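PDB 5IJP: putative uncharacterized protein from Chaetomium thermophilum, which binds inositol hexakisphosphate through the SPX domain of Vtc4 and probably acts as an inositol polyphosphate sensor in eukaryotic phosphate homeostasis. Local coordinates for residues S60-E65 and T139-I144; Q74-E79 and H128-F133; R89-V94 and D186-R191; E118-I123 and V179-L184. One frame throughout, in Å; residues are numbered along the deposited sequence.

Interaction 1. Residues S60-E65 and T139-I144; sequences SKLEAE and TGFYKI
Phe141 reaches from helix 110-151 to helix 52-97 and sets the outer edge of its ring against Leu62 and Glu65. The segments run nearly antiparallel at 168°, their axes 12.0 Å apart, a gap that side chains must bridge. The dense part lies between Leu62, Phe141 and Ile144. Leu62 CD1 sits in the plane of the Phe141 ring, 4.0 Å from its CD1, and also meets Ile144 CG2 at 3.8 Å. Farther along the ring edge, Phe141 CZ points at the backbone Glu65 O, 3.5 Å away and near the ring plane, while Phe141 CE1 rests 4.0 Å from Glu65 CB. Glu65 is thus engaged at its backbone and CB; the loose, partly exposed side is its outer chain, which turns away, OE1 accepting a hydrogen bond from Asp21 N and forming a salt bridge with Lys68 NZ. Replacing Phe141 by an alanine would probably open a gap beside Leu62 CD1 and remove the ring edge that meets Glu65 O. Ile144 also packs on Tyr22 of the inositol hexakisphosphate pocket, its side chain about 6 Å from the ligand. With no hydrogen bond across the segments, cohesion rests on apolar burial, and the slightly positive ring edge facing Glu65 O is probably mildly favourable.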
loop_
_atom_site.group_PDB
_atom_site.type_symbol
_atom_site.label_atom_id
_atom_site.label_comp_id
_atom_site.label_asym_id
_atom_site.label_seq_id
_atom_site.Cartn_x
_atom_site.Cartn_y
_atom_site.Cartn_z
ATOM N N SER A 60 19.163 2.849 -3.785
ATOM C CA SER A 60 18.836 1.939 -4.889
ATOM C C SER A 60 17.979 0.762 -4.405
ATOM O O SER A 60 17.025 0.386 -5.086
ATOM C CB SER A 60 20.107 1.429 -5.561
ATOM O OG SER A 60 20.827 2.494 -6.160
ATOM N N LYS A 61 18.302 0.211 -3.215
ATOM C CA LYS A 61 17.570 -0.892 -2.589
ATOM C C LYS A 61 16.199 -0.426 -2.085
ATOM O O LYS A 61 15.233 -1.187 -2.163
ATOM C CB LYS A 61 18.388 -1.500 -1.440
ATOM N N LEU A 62 16.120 0.821 -1.579
ATOM C CA LEU A 62 14.892 1.436 -1.068
ATOM C C LEU A 62 13.931 1.789 -2.210
ATOM O O LEU A 62 12.722 1.593 -2.065
ATOM C CB LEU A 62 15.230 2.682 -0.225
ATOM C CG LEU A 62 14.097 3.330 0.579
ATOM C CD1 LEU A 62 13.736 2.500 1.805
ATOM C CD2 LEU A 62 14.483 4.728 1.012
ATOM N N GLU A 63 14.469 2.310 -3.335
ATOM C CA GLU A 63 13.695 2.676 -4.524
ATOM C C GLU A 63 13.123 1.434 -5.203
ATOM O O GLU A 63 11.984 1.473 -5.667
ATOM C CB GLU A 63 14.536 3.501 -5.510
ATOM C CG GLU A 63 14.717 4.952 -5.090
ATOM C CD GLU A 63 15.646 5.793 -5.947
ATOM O OE1 GLU A 63 16.619 5.240 -6.511
ATOM O OE2 GLU A 63 15.422 7.023 -6.019
ATOM N N ALA A 64 13.899 0.324 -5.227
ATOM C CA ALA A 64 13.492 -0.966 -5.796
ATOM C C ALA A 64 12.316 -1.551 -5.007
ATOM O O ALA A 64 11.413 -2.146 -5.599
ATOM C CB ALA A 64 14.662 -1.936 -5.792
ATOM N N GLU A 65 12.322 -1.351 -3.674
ATOM C CA GLU A 65 11.254 -1.789 -2.779
ATOM C C GLU A 65 10.033 -0.892 -2.937
ATOM O O GLU A 65 8.910 -1.380 -2.840
ATOM C CB GLU A 65 11.730 -1.813 -1.316
ATOM C CG GLU A 65 12.579 -3.024 -0.960
ATOM C CD GLU A 65 11.895 -4.372 -1.094
ATOM O OE1 GLU A 65 10.847 -4.581 -0.441
ATOM O OE2 GLU A 65 12.420 -5.229 -1.841
ATOM N N THR A 139 3.868 3.044 6.451
ATOM C CA THR A 139 4.464 3.046 7.791
ATOM C C THR A 139 5.862 2.403 7.730
ATOM O O THR A 139 6.783 2.887 8.388
ATOM C CB THR A 139 3.522 2.345 8.795
ATOM O OG1 THR A 139 2.202 2.881 8.659
ATOM C CG2 THR A 139 3.981 2.489 10.243
ATOM N N GLY A 140 5.994 1.349 6.916
ATOM C CA GLY A 140 7.234 0.610 6.694
ATOM C C GLY A 140 8.363 1.459 6.154
ATOM O O GLY A 140 9.473 1.419 6.691
ATOM N N PHE A 141 8.080 2.247 5.097
ATOM C CA PHE A 141 9.056 3.155 4.493
ATOM C C PHE A 141 9.345 4.336 5.418
ATOM O O PHE A 141 10.506 4.708 5.571
ATOM C CB PHE A 141 8.603 3.636 3.106
ATOM C CG PHE A 141 8.623 2.573 2.033
ATOM C CD1 PHE A 141 9.813 2.205 1.416
ATOM C CD2 PHE A 141 7.447 1.965 1.614
ATOM C CE1 PHE A 141 9.829 1.225 0.420
ATOM C CE2 PHE A 141 7.463 0.983 0.621
ATOM C CZ PHE A 141 8.653 0.620 0.030
ATOM N N TYR A 142 8.298 4.886 6.067
ATOM C CA TYR A 142 8.383 6.007 7.010
ATOM C C TYR A 142 9.293 5.673 8.200
ATOM O O TYR A 142 10.095 6.514 8.610
ATOM C CB TYR A 142 6.978 6.380 7.511
ATOM C CG TYR A 142 6.788 7.855 7.784
ATOM C CD1 TYR A 142 6.247 8.698 6.818
ATOM C CD2 TYR A 142 7.124 8.405 9.017
ATOM C CE1 TYR A 142 6.062 10.058 7.067
ATOM C CE2 TYR A 142 6.950 9.763 9.276
ATOM C CZ TYR A 142 6.415 10.587 8.299
ATOM O OH TYR A 142 6.238 11.926 8.552
ATOM N N LYS A 143 9.176 4.438 8.733
ATOM C CA LYS A 143 9.964 3.956 9.867
ATOM C C LYS A 143 11.414 3.652 9.495
ATOM O O LYS A 143 12.309 3.984 10.273
ATOM C CB LYS A 143 9.304 2.729 10.513
ATOM C CG LYS A 143 8.929 2.930 11.974
ATOM C CD LYS A 143 7.427 3.089 12.159
ATOM C CE LYS A 143 7.049 3.218 13.613
ATOM N NZ LYS A 143 5.575 3.276 13.793
ATOM N N ILE A 144 11.649 3.018 8.323
ATOM C CA ILE A 144 12.995 2.653 7.866
ATOM C C ILE A 144 13.809 3.898 7.436
ATOM O O ILE A 144 15.027 3.906 7.627
ATOM C CB ILE A 144 12.978 1.516 6.796
ATOM C CG1 ILE A 144 14.304 0.725 6.777
ATOM C CG2 ILE A 144 12.581 1.991 5.396
ATOM C CD1 ILE A 144 14.350 -0.476 7.718
#

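Interaction 2. Residues Q74-E79 and H128-F133; sequences QVKAME and HDLAKF
With CG anti to its backbone nitrogen (chi1 177°), Leu130 extends its fork from helix 110-151 to helix 52-97, where the two methyls divide between Lys76 and Ala77. Lys76 has a similar first torsion, -160°, which sets its CG beside the leucine; the bends at its later torsions act beyond that point and turn the ammonium away. Leu130 CD1 lies 3.8 Å from Lys76 CB and 4.0 Å from Lys76 CG, so it is the aliphatic root of the lysine that does the packing, the two side chains running counter to each other. The other methyl, Leu130 CD2, settles on Ala77, 3.8 Å from its CB and equally near its CA. The small alanine lets the leucine approach the helix backbone itself. Lys76 NZ takes no part across the segments; it turns toward Tyr15 OH, to which it has a weak hydrogen bond, and has a long, weak ion pair with Asp126. Tyr15 and Tyr174 both pack on Leu130, and Tyr174 also touches Ala77, bringing in helix 171-190 at this level. A leucine with one methyl on each of two consecutive residues here packs together helices 52-97 and 110-151, the two arms of the alpha-helical hairpin in the SPX domain.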
loop_
_atom_site.group_PDB
_atom_site.type_symbol
_atom_site.label_atom_id
_atom_site.label_comp_id
_atom_site.label_asym_id
_atom_site.label_seq_id
_atom_site.Cartn_x
_atom_site.Cartn_y
_atom_site.Cartn_z
ATOM N N GLN A 74 -1.066 -0.496 -7.829
ATOM C CA GLN A 74 -1.672 -0.133 -9.108
ATOM C C GLN A 74 -2.557 -1.248 -9.668
ATOM O O GLN A 74 -3.710 -0.981 -10.007
ATOM C CB GLN A 74 -0.587 0.267 -10.124
ATOM C CG GLN A 74 -1.142 0.798 -11.443
ATOM C CD GLN A 74 -0.069 1.380 -12.315
ATOM O OE1 GLN A 74 0.500 2.435 -12.020
ATOM N NE2 GLN A 74 0.217 0.714 -13.422
ATOM N N VAL A 75 -2.008 -2.479 -9.787
ATOM C CA VAL A 75 -2.690 -3.665 -10.327
ATOM C C VAL A 75 -3.997 -3.952 -9.574
ATOM O O VAL A 75 -5.039 -4.108 -10.212
ATOM C CB VAL A 75 -1.754 -4.913 -10.403
ATOM C CG1 VAL A 75 -2.481 -6.132 -10.970
ATOM C CG2 VAL A 75 -0.501 -4.621 -11.224
ATOM N N LYS A 76 -3.943 -3.979 -8.228
ATOM C CA LYS A 76 -5.098 -4.259 -7.376
ATOM C C LYS A 76 -6.183 -3.175 -7.440
ATOM O O LYS A 76 -7.356 -3.523 -7.584
ATOM C CB LYS A 76 -4.665 -4.540 -5.927
ATOM C CG LYS A 76 -5.708 -5.301 -5.107
ATOM C CD LYS A 76 -5.648 -6.821 -5.317
ATOM C CE LYS A 76 -7.010 -7.475 -5.237
ATOM N NZ LYS A 76 -7.564 -7.475 -3.856
ATOM N N ALA A 77 -5.801 -1.881 -7.355
ATOM C CA ALA A 77 -6.737 -0.748 -7.408
ATOM C C ALA A 77 -7.475 -0.659 -8.742
ATOM O O ALA A 77 -8.676 -0.377 -8.753
ATOM C CB ALA A 77 -6.010 0.555 -7.126
ATOM N N MET A 78 -6.763 -0.910 -9.856
ATOM C CA MET A 78 -7.320 -0.889 -11.209
ATOM C C MET A 78 -8.282 -2.049 -11.435
ATOM O O MET A 78 -9.274 -1.883 -12.147
ATOM C CB MET A 78 -6.206 -0.886 -12.252
ATOM C CG MET A 78 -5.703 0.504 -12.574
ATOM S SD MET A 78 -4.188 0.524 -13.563
ATOM C CE MET A 78 -4.715 -0.384 -14.989
ATOM N N GLU A 79 -7.999 -3.214 -10.812
ATOM C CA GLU A 79 -8.852 -4.404 -10.865
ATOM C C GLU A 79 -10.138 -4.131 -10.083
ATOM O O GLU A 79 -11.209 -4.560 -10.510
ATOM C CB GLU A 79 -8.122 -5.631 -10.300
ATOM C CG GLU A 79 -7.250 -6.338 -11.325
ATOM C CD GLU A 79 -6.213 -7.312 -10.792
ATOM O OE1 GLU A 79 -6.019 -7.380 -9.556
ATOM O OE2 GLU A 79 -5.573 -7.995 -11.623
ATOM N N HIS A 128 -10.647 -2.236 1.666
ATOM C CA HIS A 128 -10.098 -2.214 3.025
ATOM C C HIS A 128 -8.789 -3.005 3.124
ATOM O O HIS A 128 -7.858 -2.542 3.782
ATOM C CB HIS A 128 -11.138 -2.720 4.044
ATOM C CG HIS A 128 -10.620 -2.833 5.445
ATOM N ND1 HIS A 128 -10.504 -4.061 6.072
ATOM C CD2 HIS A 128 -10.181 -1.870 6.289
ATOM C CE1 HIS A 128 -10.014 -3.806 7.275
ATOM N NE2 HIS A 128 -9.801 -2.502 7.450
ATOM N N ASP A 129 -8.716 -4.181 2.459
ATOM C CA ASP A 129 -7.518 -5.025 2.430
ATOM C C ASP A 129 -6.378 -4.343 1.671
ATOM O O ASP A 129 -5.218 -4.495 2.054
ATOM C CB ASP A 129 -7.823 -6.416 1.845
ATOM C CG ASP A 129 -8.628 -7.325 2.760
ATOM O OD1 ASP A 129 -8.350 -7.343 3.981
ATOM O OD2 ASP A 129 -9.502 -8.055 2.248
ATOM N N LEU A 130 -6.715 -3.570 0.614
ATOM C CA LEU A 130 -5.749 -2.795 -0.168
ATOM C C LEU A 130 -5.314 -1.573 0.647
ATOM O O LEU A 130 -4.132 -1.231 0.638
ATOM C CB LEU A 130 -6.338 -2.378 -1.534
ATOM C CG LEU A 130 -5.467 -1.494 -2.447
ATOM C CD1 LEU A 130 -4.242 -2.239 -2.963
ATOM C CD2 LEU A 130 -6.266 -0.970 -3.606
ATOM N N ALA A 131 -6.266 -0.941 1.374
ATOM C CA ALA A 131 -6.021 0.210 2.250
ATOM C C ALA A 131 -5.096 -0.196 3.400
ATOM O O ALA A 131 -4.249 0.600 3.801
ATOM C CB ALA A 131 -7.333 0.750 2.797
ATOM N N LYS A 132 -5.246 -1.449 3.899
ATOM C CA LYS A 132 -4.417 -2.045 4.951
ATOM C C LYS A 132 -2.993 -2.233 4.430
ATOM O O LYS A 132 -2.040 -1.981 5.169
ATOM C CB LYS A 132 -4.999 -3.396 5.404
ATOM C CG LYS A 132 -5.633 -3.378 6.792
ATOM C CD LYS A 132 -4.627 -3.722 7.897
ATOM C CE LYS A 132 -5.292 -4.073 9.209
ATOM N NZ LYS A 132 -5.889 -2.885 9.878
ATOM N N PHE A 133 -2.856 -2.655 3.149
ATOM C CA PHE A 133 -1.576 -2.851 2.463
ATOM C C PHE A 133 -0.872 -1.507 2.263
ATOM O O PHE A 133 0.325 -1.417 2.524
ATOM C CB PHE A 133 -1.771 -3.591 1.121
ATOM C CG PHE A 133 -0.529 -3.740 0.268
ATOM C CD1 PHE A 133 0.437 -4.690 0.577
ATOM C CD2 PHE A 133 -0.343 -2.950 -0.861
ATOM C CE1 PHE A 133 1.582 -4.830 -0.216
ATOM C CE2 PHE A 133 0.801 -3.094 -1.654
ATOM C CZ PHE A 133 1.754 -4.034 -1.327
#

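Interaction 3. Residues R89-V94 and D186-R191; sequences REVQDV and DLVRTR
At the end of the SPX helical bundle remote from the inositol hexakisphosphate pocket, Val91 of helix 52-97 packs against Leu187 and Val188, close to the last modelled residues of helix 171-190. The contact is small, burying 98 Å² in all, and its closest approaches are all between methyl groups. Val91 presents both branches. Its CG1 lies 3.9 Å from Leu187 CD2 and also approaches Val188 CG1 at 4.1 Å. Val91 CG2 is equally distant from that same Val188 CG1, which therefore sits across the valine fork rather than against one arm of it. Val188 directs CG1 there because this methyl stands anti to its carbonyl carbon and beside the backbone N (chi1 -69°). The Val91 and Val188 side chains meet at about a right angle, whereas Leu187 comes in more slantwise. Burial is uneven: the two valines are enclosed, but Leu187 is exposed and forms the solvent-facing margin. No hydrogen bond joins the segments, and the contact is purely apolar. Helix 110-151 completes the surroundings, with Leu116 against Val91 and Leu120 against Val188. The final turns of helix 171-190 thus lie against both long helices, and the centre of this contact is about 30 Å from the centre of the chain.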
loop_
_atom_site.group_PDB
_atom_site.type_symbol
_atom_site.label_atom_id
_atom_site.label_comp_id
_atom_site.label_asym_id
_atom_site.label_seq_id
_atom_site.Cartn_x
_atom_site.Cartn_y
_atom_site.Cartn_z
ATOM N N ARG A 89 -23.017 -1.151 -13.534
ATOM C CA ARG A 89 -23.884 -1.425 -14.682
ATOM C C ARG A 89 -24.970 -2.429 -14.269
ATOM O O ARG A 89 -26.138 -2.226 -14.601
ATOM C CB ARG A 89 -23.055 -1.961 -15.869
ATOM C CG ARG A 89 -23.858 -2.187 -17.149
ATOM C CD ARG A 89 -23.028 -2.853 -18.229
ATOM N NE ARG A 89 -23.865 -3.542 -19.214
ATOM C CZ ARG A 89 -24.340 -2.987 -20.325
ATOM N NH1 ARG A 89 -24.072 -1.719 -20.610
ATOM N NH2 ARG A 89 -25.092 -3.696 -21.158
ATOM N N GLU A 90 -24.580 -3.483 -13.516
ATOM C CA GLU A 90 -25.465 -4.536 -13.004
ATOM C C GLU A 90 -26.544 -3.983 -12.071
ATOM O O GLU A 90 -27.677 -4.454 -12.119
ATOM C CB GLU A 90 -24.658 -5.635 -12.294
ATOM C CG GLU A 90 -23.946 -6.593 -13.234
ATOM C CD GLU A 90 -23.135 -7.675 -12.545
ATOM O OE1 GLU A 90 -22.198 -7.332 -11.788
ATOM O OE2 GLU A 90 -23.416 -8.871 -12.790
ATOM N N VAL A 91 -26.192 -2.986 -11.231
ATOM C CA VAL A 91 -27.121 -2.331 -10.300
ATOM C C VAL A 91 -28.056 -1.402 -11.096
ATOM O O VAL A 91 -29.261 -1.386 -10.834
ATOM C CB VAL A 91 -26.382 -1.606 -9.132
ATOM C CG1 VAL A 91 -27.343 -0.788 -8.268
ATOM C CG2 VAL A 91 -25.616 -2.600 -8.264
ATOM N N GLN A 92 -27.498 -0.664 -12.084
ATOM C CA GLN A 92 -28.222 0.267 -12.955
ATOM C C GLN A 92 -29.369 -0.393 -13.725
ATOM O O GLN A 92 -30.478 0.145 -13.722
ATOM C CB GLN A 92 -27.262 1.000 -13.905
ATOM C CG GLN A 92 -26.669 2.271 -13.297
ATOM C CD GLN A 92 -25.427 2.776 -13.999
ATOM O OE1 GLN A 92 -25.210 2.564 -15.199
ATOM N NE2 GLN A 92 -24.591 3.493 -13.261
ATOM N N ASP A 93 -29.119 -1.565 -14.351
ATOM C CA ASP A 93 -30.156 -2.293 -15.086
ATOM C C ASP A 93 -31.106 -3.064 -14.154
ATOM O O ASP A 93 -32.222 -3.381 -14.564
ATOM C CB ASP A 93 -29.581 -3.192 -16.203
ATOM C CG ASP A 93 -28.460 -4.135 -15.810
ATOM O OD1 ASP A 93 -28.666 -4.954 -14.889
ATOM O OD2 ASP A 93 -27.413 -4.124 -16.492
ATOM N N VAL A 94 -30.678 -3.340 -12.900
ATOM C CA VAL A 94 -31.503 -4.019 -11.896
ATOM C C VAL A 94 -32.507 -3.029 -11.309
ATOM O O VAL A 94 -33.684 -3.362 -11.177
ATOM C CB VAL A 94 -30.666 -4.698 -10.791
ATOM N N ASP A 186 -25.423 0.951 -0.383
ATOM C CA ASP A 186 -26.521 1.511 0.411
ATOM C C ASP A 186 -27.847 1.445 -0.351
ATOM O O ASP A 186 -28.902 1.333 0.274
ATOM C CB ASP A 186 -26.213 2.960 0.835
ATOM C CG ASP A 186 -25.035 3.131 1.782
ATOM O OD1 ASP A 186 -24.729 2.179 2.536
ATOM O OD2 ASP A 186 -24.441 4.230 1.793
ATOM N N LEU A 187 -27.786 1.504 -1.697
ATOM C CA LEU A 187 -28.945 1.442 -2.589
ATOM C C LEU A 187 -29.544 0.028 -2.649
ATOM O O LEU A 187 -30.768 -0.106 -2.626
ATOM C CB LEU A 187 -28.559 1.939 -3.998
ATOM C CG LEU A 187 -29.707 2.219 -4.977
ATOM C CD1 LEU A 187 -30.267 3.625 -4.791
ATOM C CD2 LEU A 187 -29.245 2.046 -6.409
ATOM N N VAL A 188 -28.689 -1.015 -2.728
ATOM C CA VAL A 188 -29.125 -2.419 -2.797
ATOM C C VAL A 188 -29.595 -2.949 -1.429
ATOM O O VAL A 188 -30.507 -3.778 -1.388
ATOM C CB VAL A 188 -28.101 -3.379 -3.469
ATOM C CG1 VAL A 188 -27.971 -3.095 -4.963
ATOM C CG2 VAL A 188 -26.736 -3.345 -2.781
ATOM N N ARG A 189 -28.979 -2.473 -0.325
ATOM C CA ARG A 189 -29.320 -2.876 1.044
ATOM C C ARG A 189 -30.693 -2.347 1.474
ATOM O O ARG A 189 -31.433 -3.065 2.148
ATOM C CB ARG A 189 -28.235 -2.429 2.035
ATOM N N THR A 190 -31.028 -1.100 1.081
ATOM C CA THR A 190 -32.303 -0.452 1.401
ATOM C C THR A 190 -33.469 -1.053 0.610
ATOM O O THR A 190 -34.557 -1.218 1.164
ATOM C CB THR A 190 -32.199 1.062 1.211
ATOM N N ARG A 191 -33.241 -1.376 -0.681
ATOM C CA ARG A 191 -34.243 -1.960 -1.572
ATOM C C ARG A 191 -33.965 -3.440 -1.810
ATOM O O ARG A 191 -33.995 -4.233 -0.871
ATOM C CB ARG A 191 -34.287 -1.201 -2.906
#

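Interaction 4. Residues E118-I123 and V179-L184; sequences EDLSDI and VRLSKL
Leu181 plugs helix 171-190 into helix 110-151 between Leu120 and Ile123. Its CB does not itself aim at the other helix, but CG, placed opposite the backbone N (chi1 177°), leads to a fork that does. Its CD1 lands between two partners, 3.8 Å from Leu120 CD2 and the same distance from Ile123 CB. The second tip, Leu181 CD2, turns to Ile123 CG2, also at 3.8 Å. Ile124 and Val127 of helix 110-151 pack on Leu181 as well. One turn further on, Leu184 takes up the remainder of Leu120: Leu184 CB is 4.0 Å from Leu120 CD2, and Leu120 CD1 lies over the backbone near Leu184 O. The Leu120 side chain is roughly perpendicular to that of Leu184 but runs counter to Leu181 alongside it. A serine instead of Leu120 is likely to leave a gap beside Leu181 CD1 and strip Leu184 CB of its packing against this segment. The segments run roughly antiparallel at 147°, with their axes 10.0 Å apart. All four touching residues are buried and no hydrogen bond crosses between them; the join is therefore hydrophobic, and it depends on interlocking branched side chains rather than on directional bonds.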
loop_
_atom_site.group_PDB
_atom_site.type_symbol
_atom_site.label_atom_id
_atom_site.label_comp_id
_atom_site.label_asym_id
_atom_site.label_seq_id
_atom_site.Cartn_x
_atom_site.Cartn_y
_atom_site.Cartn_z
ATOM N N GLU A 118 -23.867 -9.167 -1.858
ATOM C CA GLU A 118 -22.701 -10.000 -1.557
ATOM C C GLU A 118 -21.512 -9.674 -2.460
ATOM O O GLU A 118 -20.369 -9.734 -2.002
ATOM C CB GLU A 118 -23.048 -11.496 -1.635
ATOM C CG GLU A 118 -23.292 -12.139 -0.279
ATOM C CD GLU A 118 -22.085 -12.205 0.639
ATOM O OE1 GLU A 118 -21.130 -12.949 0.319
ATOM O OE2 GLU A 118 -22.097 -11.513 1.683
ATOM N N ASP A 119 -21.780 -9.324 -3.736
ATOM C CA ASP A 119 -20.748 -8.968 -4.711
ATOM C C ASP A 119 -20.117 -7.614 -4.391
ATOM O O ASP A 119 -18.892 -7.499 -4.430
ATOM C CB ASP A 119 -21.302 -8.987 -6.148
ATOM C CG ASP A 119 -21.568 -10.364 -6.739
ATOM O OD1 ASP A 119 -21.147 -11.372 -6.124
ATOM O OD2 ASP A 119 -22.192 -10.434 -7.819
ATOM N N LEU A 120 -20.949 -6.604 -4.055
ATOM C CA LEU A 120 -20.498 -5.251 -3.714
ATOM C C LEU A 120 -19.747 -5.188 -2.380
ATOM O O LEU A 120 -18.781 -4.430 -2.275
ATOM C CB LEU A 120 -21.658 -4.239 -3.743
ATOM C CG LEU A 120 -22.212 -3.871 -5.128
ATOM C CD1 LEU A 120 -23.658 -3.452 -5.038
ATOM C CD2 LEU A 120 -21.393 -2.774 -5.791
ATOM N N SER A 121 -20.174 -5.992 -1.376
ATOM C CA SER A 121 -19.533 -6.059 -0.054
ATOM C C SER A 121 -18.130 -6.668 -0.132
ATOM O O SER A 121 -17.264 -6.307 0.667
ATOM C CB SER A 121 -20.394 -6.842 0.933
ATOM O OG SER A 121 -20.627 -8.168 0.491
ATOM N N ASP A 122 -17.912 -7.584 -1.101
ATOM C CA ASP A 122 -16.628 -8.239 -1.357
ATOM C C ASP A 122 -15.617 -7.219 -1.887
ATOM O O ASP A 122 -14.436 -7.306 -1.552
ATOM C CB ASP A 122 -16.803 -9.391 -2.356
ATOM C CG ASP A 122 -15.594 -10.296 -2.463
ATOM O OD1 ASP A 122 -14.803 -10.116 -3.412
ATOM O OD2 ASP A 122 -15.442 -11.187 -1.601
ATOM N N ILE A 123 -16.090 -6.245 -2.697
ATOM C CA ILE A 123 -15.262 -5.169 -3.253
ATOM C C ILE A 123 -14.862 -4.207 -2.120
ATOM O O ILE A 123 -13.702 -3.799 -2.068
ATOM C CB ILE A 123 -15.927 -4.451 -4.469
ATOM C CG1 ILE A 123 -16.447 -5.467 -5.514
ATOM C CG2 ILE A 123 -14.957 -3.455 -5.127
ATOM C CD1 ILE A 123 -17.633 -4.977 -6.374
ATOM N N VAL A 179 -16.169 5.934 -3.687
ATOM C CA VAL A 179 -17.284 6.796 -3.262
ATOM C C VAL A 179 -18.602 6.260 -3.860
ATOM O O VAL A 179 -19.589 6.126 -3.132
ATOM C CB VAL A 179 -17.017 8.298 -3.594
ATOM C CG1 VAL A 179 -18.286 9.146 -3.500
ATOM C CG2 VAL A 179 -15.929 8.873 -2.693
ATOM N N ARG A 180 -18.591 5.911 -5.167
ATOM C CA ARG A 180 -19.743 5.345 -5.878
ATOM C C ARG A 180 -20.110 3.971 -5.310
ATOM O O ARG A 180 -21.295 3.689 -5.135
ATOM C CB ARG A 180 -19.474 5.238 -7.389
ATOM C CG ARG A 180 -19.434 6.578 -8.120
ATOM C CD ARG A 180 -19.494 6.412 -9.630
ATOM N NE ARG A 180 -18.313 5.737 -10.172
ATOM C CZ ARG A 180 -17.221 6.358 -10.606
ATOM N NH1 ARG A 180 -17.141 7.683 -10.567
ATOM N NH2 ARG A 180 -16.198 5.661 -11.082
ATOM N N LEU A 181 -19.089 3.140 -4.995
ATOM C CA LEU A 181 -19.216 1.794 -4.419
ATOM C C LEU A 181 -19.991 1.814 -3.091
ATOM O O LEU A 181 -20.820 0.930 -2.859
ATOM C CB LEU A 181 -17.812 1.170 -4.240
ATOM C CG LEU A 181 -17.693 -0.211 -3.583
ATOM C CD1 LEU A 181 -18.135 -1.319 -4.525
ATOM C CD2 LEU A 181 -16.268 -0.465 -3.136
ATOM N N SER A 182 -19.733 2.832 -2.243
ATOM C CA SER A 182 -20.404 3.031 -0.956
ATOM C C SER A 182 -21.879 3.381 -1.171
ATOM O O SER A 182 -22.733 2.907 -0.421
ATOM C CB SER A 182 -19.711 4.127 -0.154
ATOM O OG SER A 182 -18.369 3.777 0.142
ATOM N N LYS A 183 -22.170 4.186 -2.213
ATOM C CA LYS A 183 -23.522 4.608 -2.592
ATOM C C LYS A 183 -24.310 3.445 -3.207
ATOM O O LYS A 183 -25.511 3.328 -2.953
ATOM C CB LYS A 183 -23.473 5.799 -3.565
ATOM C CG LYS A 183 -23.006 7.101 -2.926
ATOM C CD LYS A 183 -22.752 8.178 -3.968
ATOM C CE LYS A 183 -22.150 9.418 -3.356
ATOM N NZ LYS A 183 -21.790 10.423 -4.389
ATOM N N LEU A 184 -23.632 2.593 -4.010
ATOM C CA LEU A 184 -24.222 1.420 -4.668
ATOM C C LEU A 184 -24.650 0.359 -3.652
ATOM O O LEU A 184 -25.695 -0.267 -3.833
ATOM C CB LEU A 184 -23.250 0.804 -5.693
ATOM C CG LEU A 184 -23.017 1.579 -6.992
ATOM C CD1 LEU A 184 -21.637 1.296 -7.548
ATOM C CD2 LEU A 184 -24.083 1.270 -8.032
#

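Overall arrangement
Three helices carry all four contacts. Helix 52-97 enters interactions 1, 2 and 3 in chain order; helix 110-151, returning alongside it, enters 4, 2 and 1; helix 171-190 supplies 179-184 and 186-191. Interactions 1 and 2 tie the two hairpin arms together with centres about 19 Å apart. Interaction 4 lies about 14 Å from the centre of interaction 2, and about 10 Å from that of interaction 3. These last two touch, through Val91 and Val188 on Leu120 and Val91 on Leu184, forming one continuous three-helix core. Interactions 1 and 3 lie about 42 Å apart between centres; the long helices thus probably connect the inositol hexakisphosphate pocket, beside interaction 1, to the remote bundle end.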